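Local coordinates for protein autoinducer 2 sensor kinase/phosphatase LuxQ (Vibrio cholerae, PDB 3C38) that senses the autoinducer AI-2, through the AI-2-LuxP complex that it binds, and switches between kinase and phosphatase activity in quorum sensing, at residues Trp122-Thr127 with Pro229-Val234; Ile159-Asn164 with Thr187-Thr192. One frame throughout, in Å; residues are numbered along the deposited sequence.

Contact 1 (Trp122-Thr127 with Pro229-Val234)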
ATOM      1  N   TRP A 122       4.934   2.637   8.522  1.00 38.76           N
ATOM      2  CA  TRP A 122       3.940   2.747   7.468  1.00 37.31           C
ATOM      3  C   TRP A 122       2.874   3.729   7.939  1.00 37.60           C
ATOM      4  O   TRP A 122       2.543   3.766   9.126  1.00 35.75           O
ATOM      5  CB  TRP A 122       3.305   1.382   7.200  1.00 34.25           C
ATOM      6  CG  TRP A 122       4.155   0.477   6.373  1.00 29.97           C
ATOM      7  CD1 TRP A 122       4.922  -0.561   6.811  1.00 29.10           C
ATOM      8  CD2 TRP A 122       4.337   0.547   4.956  1.00 28.85           C
ATOM      9  NE1 TRP A 122       5.577  -1.143   5.748  1.00 30.20           N
ATOM     10  CE2 TRP A 122       5.235  -0.482   4.597  1.00 28.09           C
ATOM     11  CE3 TRP A 122       3.831   1.385   3.951  1.00 27.79           C
ATOM     12  CZ2 TRP A 122       5.637  -0.702   3.273  1.00 28.25           C
ATOM     13  CZ3 TRP A 122       4.224   1.171   2.638  1.00 29.92           C
ATOM     14  CH2 TRP A 122       5.125   0.132   2.309  1.00 29.81           C
ATOM     15  N   HIS A 123       2.351   4.529   7.016  1.00 36.51           N
ATOM     16  CA  HIS A 123       1.320   5.505   7.342  1.00 37.11           C
ATOM     17  C   HIS A 123       0.114   5.311   6.436  1.00 36.78           C
ATOM     18  O   HIS A 123       0.251   5.279   5.211  1.00 34.04           O
ATOM     19  CB  HIS A 123       1.843   6.931   7.148  1.00 38.44           C
ATOM     20  CG  HIS A 123       2.826   7.367   8.188  1.00 45.27           C
ATOM     21  ND1 HIS A 123       2.445   7.957   9.376  1.00 45.47           N
ATOM     22  CD2 HIS A 123       4.177   7.292   8.222  1.00 46.03           C
ATOM     23  CE1 HIS A 123       3.520   8.227  10.093  1.00 47.13           C
ATOM     24  NE2 HIS A 123       4.584   7.835   9.417  1.00 47.42           N
ATOM     25  N   LEU A 124      -1.062   5.179   7.046  1.00 36.76           N
ATOM     26  CA  LEU A 124      -2.300   5.030   6.299  1.00 34.89           C
ATOM     27  C   LEU A 124      -2.793   6.449   6.067  1.00 36.23           C
ATOM     28  O   LEU A 124      -3.192   7.138   7.004  1.00 37.05           O
ATOM     29  CB  LEU A 124      -3.322   4.231   7.108  1.00 32.56           C
ATOM     30  CG  LEU A 124      -4.734   4.174   6.515  1.00 32.54           C
ATOM     31  CD1 LEU A 124      -4.673   3.617   5.097  1.00 31.95           C
ATOM     32  CD2 LEU A 124      -5.631   3.314   7.407  1.00 31.91           C
ATOM     33  N   VAL A 125      -2.731   6.895   4.820  1.00 36.17           N
ATOM     34  CA  VAL A 125      -3.151   8.242   4.464  1.00 36.89           C
ATOM     35  C   VAL A 125      -4.117   8.201   3.281  1.00 37.97           C
ATOM     36  O   VAL A 125      -4.172   7.217   2.550  1.00 37.28           O
ATOM     37  CB  VAL A 125      -1.950   9.099   4.100  1.00 37.52           C
ATOM     38  CG1 VAL A 125      -0.957   9.101   5.250  1.00 34.85           C
ATOM     39  CG2 VAL A 125      -1.308   8.563   2.843  1.00 36.86           C
ATOM     40  N   GLN A 126      -4.878   9.272   3.102  0.50 38.28           N
ATOM     41  CA  GLN A 126      -5.863   9.342   2.029  0.50 38.83           C
ATOM     42  C   GLN A 126      -5.652  10.634   1.271  0.50 39.53           C
ATOM     43  O   GLN A 126      -5.407  11.665   1.877  0.50 39.59           O
ATOM     44  CB  GLN A 126      -7.281   9.347   2.607  0.50 37.55           C
ATOM     45  CG  GLN A 126      -7.528   8.358   3.738  0.50 36.86           C
ATOM     46  CD  GLN A 126      -6.608   8.556   4.940  0.50 38.12           C
ATOM     47  OE1 GLN A 126      -6.862   9.365   5.829  0.50 38.39           O
ATOM     48  NE2 GLN A 126      -5.537   7.805   4.965  0.50 38.92           N
ATOM     49  N   THR A 127      -5.760  10.587  -0.046  1.00 40.95           N
ATOM     50  CA  THR A 127      -5.585  11.783  -0.844  1.00 43.40           C
ATOM     51  C   THR A 127      -6.702  11.942  -1.860  1.00 46.59           C
ATOM     52  O   THR A 127      -7.265  10.956  -2.339  1.00 45.59           O
ATOM     53  CB  THR A 127      -4.245  11.747  -1.606  1.00 43.61           C
ATOM     54  OG1 THR A 127      -3.996  13.025  -2.196  1.00 46.62           O
ATOM     55  CG2 THR A 127      -4.293  10.719  -2.716  1.00 43.27           C
ATOM     56  N   PRO A 229      -4.346   0.229  15.335  1.00 44.53           N
ATOM     57  CA  PRO A 229      -5.685   0.020  14.767  1.00 42.01           C
ATOM     58  C   PRO A 229      -6.014   0.983  13.641  1.00 38.90           C
ATOM     59  O   PRO A 229      -5.712   2.165  13.733  1.00 40.91           O
ATOM     60  CB  PRO A 229      -6.618   0.228  15.969  1.00 42.40           C
ATOM     61  CG  PRO A 229      -5.735  -0.051  17.167  1.00 44.25           C
ATOM     62  CD  PRO A 229      -4.437   0.603  16.759  1.00 43.46           C
ATOM     63  N   THR A 230      -6.630   0.477  12.578  1.00 34.43           N
ATOM     64  CA  THR A 230      -7.015   1.328  11.460  1.00 31.94           C
ATOM     65  C   THR A 230      -8.482   1.084  11.134  1.00 32.72           C
ATOM     66  O   THR A 230      -9.113   0.202  11.720  1.00 33.44           O
ATOM     67  CB  THR A 230      -6.214   1.014  10.194  1.00 32.05           C
ATOM     68  OG1 THR A 230      -6.700  -0.214   9.618  1.00 24.33           O
ATOM     69  CG2 THR A 230      -4.733   0.894  10.523  1.00 26.91           C
ATOM     70  N   TYR A 231      -9.001   1.858  10.184  1.00 31.04           N
ATOM     71  CA  TYR A 231     -10.385   1.746   9.741  1.00 33.63           C
ATOM     72  C   TYR A 231     -10.522   0.819   8.513  1.00 33.87           C
ATOM     73  O   TYR A 231     -11.603   0.691   7.940  1.00 34.71           O
ATOM     74  CB  TYR A 231     -10.914   3.138   9.409  1.00 34.57           C
ATOM     75  CG  TYR A 231     -10.104   3.866   8.357  1.00 38.36           C
ATOM     76  CD1 TYR A 231     -10.170   3.498   7.016  1.00 39.23           C
ATOM     77  CD2 TYR A 231      -9.262   4.927   8.705  1.00 41.11           C
ATOM     78  CE1 TYR A 231      -9.415   4.166   6.044  1.00 40.62           C
ATOM     79  CE2 TYR A 231      -8.501   5.602   7.745  1.00 38.73           C
ATOM     80  CZ  TYR A 231      -8.583   5.220   6.418  1.00 41.68           C
ATOM     81  OH  TYR A 231      -7.837   5.884   5.461  1.00 38.65           O
ATOM     82  N   LEU A 232      -9.421   0.192   8.103  1.00 32.71           N
ATOM     83  CA  LEU A 232      -9.438  -0.724   6.965  1.00 30.18           C
ATOM     84  C   LEU A 232     -10.050  -2.039   7.439  1.00 29.29           C
ATOM     85  O   LEU A 232      -9.477  -2.717   8.292  1.00 29.89           O
ATOM     86  CB  LEU A 232      -8.020  -0.985   6.468  1.00 26.70           C
ATOM     87  CG  LEU A 232      -7.213   0.224   5.991  1.00 29.99           C
ATOM     88  CD1 LEU A 232      -5.770  -0.224   5.703  1.00 25.71           C
ATOM     89  CD2 LEU A 232      -7.862   0.850   4.750  1.00 23.68           C
ATOM     90  N   CYS A 233     -11.212  -2.391   6.889  1.00 29.90           N
ATOM     91  CA  CYS A 233     -11.901  -3.618   7.274  1.00 28.22           C
ATOM     92  C   CYS A 233     -11.969  -4.671   6.170  1.00 26.76           C
ATOM     93  O   CYS A 233     -12.454  -4.427   5.068  1.00 26.36           O
ATOM     94  CB  CYS A 233     -13.322  -3.297   7.740  1.00 30.85           C
ATOM     95  SG  CYS A 233     -14.293  -4.753   8.244  1.00 37.23           S
ATOM     96  N   VAL A 234     -11.477  -5.856   6.481  1.00 27.28           N
ATOM     97  CA  VAL A 234     -11.513  -6.935   5.524  1.00 27.83           C
ATOM     98  C   VAL A 234     -12.668  -7.877   5.844  1.00 28.95           C
ATOM     99  O   VAL A 234     -12.699  -8.503   6.908  1.00 28.19           O
ATOM    100  CB  VAL A 234     -10.210  -7.737   5.530  1.00 28.81           C
ATOM    101  CG1 VAL A 234     -10.350  -8.940   4.590  1.00 26.63           C
ATOM    102  CG2 VAL A 234      -9.037  -6.838   5.090  1.00 30.07           C
TER
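Leu124 sets one methyl, CD2, against Thr230, Tyr231 and Leu232 together, and this carbon makes the closest approach to each of the three. The leucine sits on strand 123-127, an outermost strand of the five-stranded sheet; its CG lies anti to the backbone N (chi1 172°), which sets CG on the side of the other segment, where the chain turns a corner at Tyr231. CD2 stands over one face of the Tyr231 ring, 3.9 Å from the centroid and offset toward the rim, a CH-pi contact whose nearest ring atoms are CZ and CE2. The same Leu124 CD2 meets Thr230 CB at 3.7 Å. Leu232 approaches tip to tip, its CG also 3.7 Å from CD2 of Leu124.

The phenol end of Tyr231 is turned toward Gln126, which is deposited in two conformers. In the one given, amide and ring are almost perpendicular, with planes 82° apart, but the closeness of its CG and CD to the hydroxyl is doubtful. No hydrogen bond joins the two side chains: Tyr231 OH bonds instead to His135 ND1, on the neighbouring strand 134-143. Gln126 is bent at chi2 (58°), which turns CD back; in that conformer NE2 donates to Leu124 O at 3.2 Å, from above the carbonyl plane, and the bond is as uncertain as the conformer. In the other segment, Thr230 OG1 accepts from Leu232 N at 3.1 Å, an ST turn that shapes the corner, and also bonds with Leu223 O.

Tyr231 OH and Thr230 OG1 thus find their hydrogen bonds elsewhere, and no hydrogen bond crosses between the two segments, so van der Waals and CH-pi contact carry the interface.

Contact 2 (Ile159-Asn164 with Thr187-Thr192)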
ATOM      1  N   ILE A 159       1.502   2.158  -1.489  1.00 27.05           N
ATOM      2  CA  ILE A 159       0.645   1.094  -2.001  1.00 26.87           C
ATOM      3  C   ILE A 159      -0.753   1.685  -2.048  1.00 26.45           C
ATOM      4  O   ILE A 159      -1.276   2.104  -1.016  1.00 23.94           O
ATOM      5  CB  ILE A 159       0.557  -0.104  -1.052  1.00 29.13           C
ATOM      6  CG1 ILE A 159       1.923  -0.738  -0.856  1.00 32.34           C
ATOM      7  CG2 ILE A 159      -0.369  -1.148  -1.628  1.00 26.43           C
ATOM      8  CD1 ILE A 159       1.911  -1.787   0.255  1.00 38.10           C
ATOM      9  N   VAL A 160      -1.361   1.728  -3.229  1.00 26.22           N
ATOM     10  CA  VAL A 160      -2.714   2.259  -3.344  1.00 23.92           C
ATOM     11  C   VAL A 160      -3.697   1.120  -3.115  1.00 23.86           C
ATOM     12  O   VAL A 160      -3.667   0.110  -3.825  1.00 23.00           O
ATOM     13  CB  VAL A 160      -2.978   2.870  -4.739  1.00 26.15           C
ATOM     14  CG1 VAL A 160      -4.453   3.309  -4.836  1.00 24.11           C
ATOM     15  CG2 VAL A 160      -2.047   4.052  -4.977  1.00 21.45           C
ATOM     16  N   LEU A 161      -4.567   1.285  -2.123  1.00 24.78           N
ATOM     17  CA  LEU A 161      -5.546   0.258  -1.787  1.00 24.18           C
ATOM     18  C   LEU A 161      -6.744   0.185  -2.740  1.00 24.92           C
ATOM     19  O   LEU A 161      -7.213  -0.907  -3.063  1.00 24.95           O
ATOM     20  CB  LEU A 161      -6.029   0.458  -0.350  1.00 22.23           C
ATOM     21  CG  LEU A 161      -4.877   0.419   0.664  1.00 24.44           C
ATOM     22  CD1 LEU A 161      -5.406   0.652   2.059  1.00 19.91           C
ATOM     23  CD2 LEU A 161      -4.154  -0.933   0.594  1.00 22.90           C
ATOM     24  N   ASN A 162      -7.233   1.338  -3.186  1.00 23.08           N
ATOM     25  CA  ASN A 162      -8.376   1.376  -4.096  1.00 24.41           C
ATOM     26  C   ASN A 162      -8.094   0.519  -5.317  1.00 24.78           C
ATOM     27  O   ASN A 162      -7.063   0.683  -5.971  1.00 23.91           O
ATOM     28  CB  ASN A 162      -8.663   2.818  -4.555  1.00 23.39           C
ATOM     29  CG  ASN A 162      -8.948   3.749  -3.385  1.00 29.27           C
ATOM     30  OD1 ASN A 162      -8.140   3.866  -2.453  1.00 25.71           O
ATOM     31  ND2 ASN A 162     -10.104   4.399  -3.416  1.00 28.27           N
ATOM     32  N   ASP A 163      -9.013  -0.393  -5.609  1.00 23.41           N
ATOM     33  CA  ASP A 163      -8.891  -1.268  -6.765  1.00 25.89           C
ATOM     34  C   ASP A 163      -7.623  -2.106  -6.829  1.00 26.43           C
ATOM     35  O   ASP A 163      -7.281  -2.625  -7.894  1.00 27.04           O
ATOM     36  CB  ASP A 163      -9.001  -0.443  -8.045  1.00 29.15           C
ATOM     37  CG  ASP A 163     -10.350   0.219  -8.186  1.00 29.82           C
ATOM     38  OD1 ASP A 163     -10.382   1.361  -8.671  1.00 30.33           O
ATOM     39  OD2 ASP A 163     -11.372  -0.406  -7.814  1.00 34.02           O
ATOM     40  N   ASN A 164      -6.922  -2.251  -5.711  1.00 24.50           N
ATOM     41  CA  ASN A 164      -5.710  -3.059  -5.733  1.00 25.29           C
ATOM     42  C   ASN A 164      -6.112  -4.538  -5.623  1.00 26.57           C
ATOM     43  O   ASN A 164      -6.061  -5.142  -4.542  1.00 22.91           O
ATOM     44  CB  ASN A 164      -4.776  -2.701  -4.584  1.00 20.44           C
ATOM     45  CG  ASN A 164      -3.396  -3.250  -4.802  1.00 23.37           C
ATOM     46  OD1 ASN A 164      -3.248  -4.369  -5.292  1.00 24.30           O
ATOM     47  ND2 ASN A 164      -2.371  -2.471  -4.451  1.00 21.74           N
ATOM     48  N   THR A 187     -18.000   1.721   2.402  1.00 48.49           N
ATOM     49  CA  THR A 187     -17.494   1.859   1.050  1.00 45.22           C
ATOM     50  C   THR A 187     -16.374   0.874   0.725  1.00 43.07           C
ATOM     51  O   THR A 187     -15.328   0.851   1.378  1.00 43.24           O
ATOM     52  CB  THR A 187     -16.991   3.278   0.823  1.00 44.92           C
ATOM     53  OG1 THR A 187     -18.021   4.199   1.196  1.00 46.10           O
ATOM     54  CG2 THR A 187     -16.633   3.488  -0.636  1.00 44.47           C
ATOM     55  N   PRO A 188     -16.585   0.044  -0.296  1.00 40.71           N
ATOM     56  CA  PRO A 188     -15.586  -0.944  -0.703  1.00 38.53           C
ATOM     57  C   PRO A 188     -14.419  -0.319  -1.469  1.00 34.63           C
ATOM     58  O   PRO A 188     -14.626   0.530  -2.338  1.00 33.35           O
ATOM     59  CB  PRO A 188     -16.382  -1.902  -1.595  1.00 37.53           C
ATOM     60  CG  PRO A 188     -17.809  -1.671  -1.188  1.00 40.96           C
ATOM     61  CD  PRO A 188     -17.861  -0.197  -0.987  1.00 40.09           C
ATOM     62  N   LEU A 189     -13.198  -0.740  -1.143  1.00 32.33           N
ATOM     63  CA  LEU A 189     -12.021  -0.263  -1.857  1.00 29.89           C
ATOM     64  C   LEU A 189     -11.738  -1.246  -2.991  1.00 28.14           C
ATOM     65  O   LEU A 189     -11.537  -0.861  -4.137  1.00 28.18           O
ATOM     66  CB  LEU A 189     -10.818  -0.175  -0.921  1.00 29.85           C
ATOM     67  CG  LEU A 189     -10.947   0.906   0.147  1.00 30.36           C
ATOM     68  CD1 LEU A 189      -9.627   1.031   0.910  1.00 29.88           C
ATOM     69  CD2 LEU A 189     -11.305   2.241  -0.525  1.00 31.19           C
ATOM     70  N   VAL A 190     -11.742  -2.530  -2.671  1.00 29.43           N
ATOM     71  CA  VAL A 190     -11.507  -3.557  -3.682  1.00 28.57           C
ATOM     72  C   VAL A 190     -12.169  -4.839  -3.197  1.00 28.61           C
ATOM     73  O   VAL A 190     -12.336  -5.040  -1.991  1.00 28.52           O
ATOM     74  CB  VAL A 190      -9.982  -3.782  -3.948  1.00 28.52           C
ATOM     75  CG1 VAL A 190      -9.292  -4.318  -2.711  1.00 25.55           C
ATOM     76  CG2 VAL A 190      -9.800  -4.731  -5.129  1.00 31.66           C
ATOM     77  N   SER A 191     -12.557  -5.689  -4.144  1.00 27.26           N
ATOM     78  CA  SER A 191     -13.246  -6.942  -3.850  1.00 27.64           C
ATOM     79  C   SER A 191     -12.779  -8.060  -4.768  1.00 29.96           C
ATOM     80  O   SER A 191     -12.344  -7.804  -5.899  1.00 28.28           O
ATOM     81  CB  SER A 191     -14.752  -6.737  -4.042  1.00 30.08           C
ATOM     82  OG  SER A 191     -15.452  -7.960  -4.159  1.00 29.45           O
ATOM     83  N   THR A 192     -12.868  -9.296  -4.284  1.00 28.77           N
ATOM     84  CA  THR A 192     -12.476 -10.447  -5.083  1.00 30.35           C
ATOM     85  C   THR A 192     -13.698 -11.143  -5.695  1.00 32.34           C
ATOM     86  O   THR A 192     -13.540 -12.112  -6.443  1.00 33.51           O
ATOM     87  CB  THR A 192     -11.732 -11.503  -4.241  1.00 30.32           C
ATOM     88  OG1 THR A 192     -12.593 -11.963  -3.197  1.00 28.01           O
ATOM     89  CG2 THR A 192     -10.457 -10.933  -3.652  1.00 29.73           C
TER
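Asp163 N donates to Leu189 O at 3.0 Å, the one hydrogen bond joining the two segments. It is nearly straight at the hydrogen, 169°, while the donor stands above the carbonyl plane. Two polar bonds brace the loop that presents this N-H: Asn164 N to Leu161 O, within a type II turn, and Asn164 ND2 to Val160 O at 3.0 Å, the acceptor lying close to the amide plane. Asn164 OD1 meanwhile caps Leu167 N at the start of helix 165-174.

The apolar contacts flank the hydrogen bond. Leu189 spreads its two methyls over the turn, CD1 against Leu161 CB at 3.9 Å and CD2 against the amide of Asn162, which crosses it obliquely. That buried amide is satisfied from strand 134-143 and the loop before it, OD1 by His135 N and ND2 by Ser133 O. Val190 CG2 packs on Asn164 C at 3.7 Å.

Two residues, Leu189 and Val190, stand opposite the single Leu182, which makes a classic beta bulge in an edge strand. Here the bulge receives the type II turn that leads from strand 153-160 into an Asn-capped helix.

In the fold
Both contacts bridge the same two antiparallel sheets of the LuxQ periplasmic region, which belongs to the Cache clan, and in each the second segment turns a corner in its strand. Contact 1 is a surface contact and joins the outermost strand 123-127 to strand 228-239 by side chains alone; contact 2 is buried, joins the end of strand 153-160 to strand 187-191, and adds a backbone hydrogen bond to its packing. Their centres are 12 Å apart, yet they meet directly, Leu232 CD2 lying 3.6 Å from Leu161 CD1. His135 serves both, bonding Tyr231 OH through its ring in the first and Asn162 through its backbone N in the second, where Leu189 also touches it.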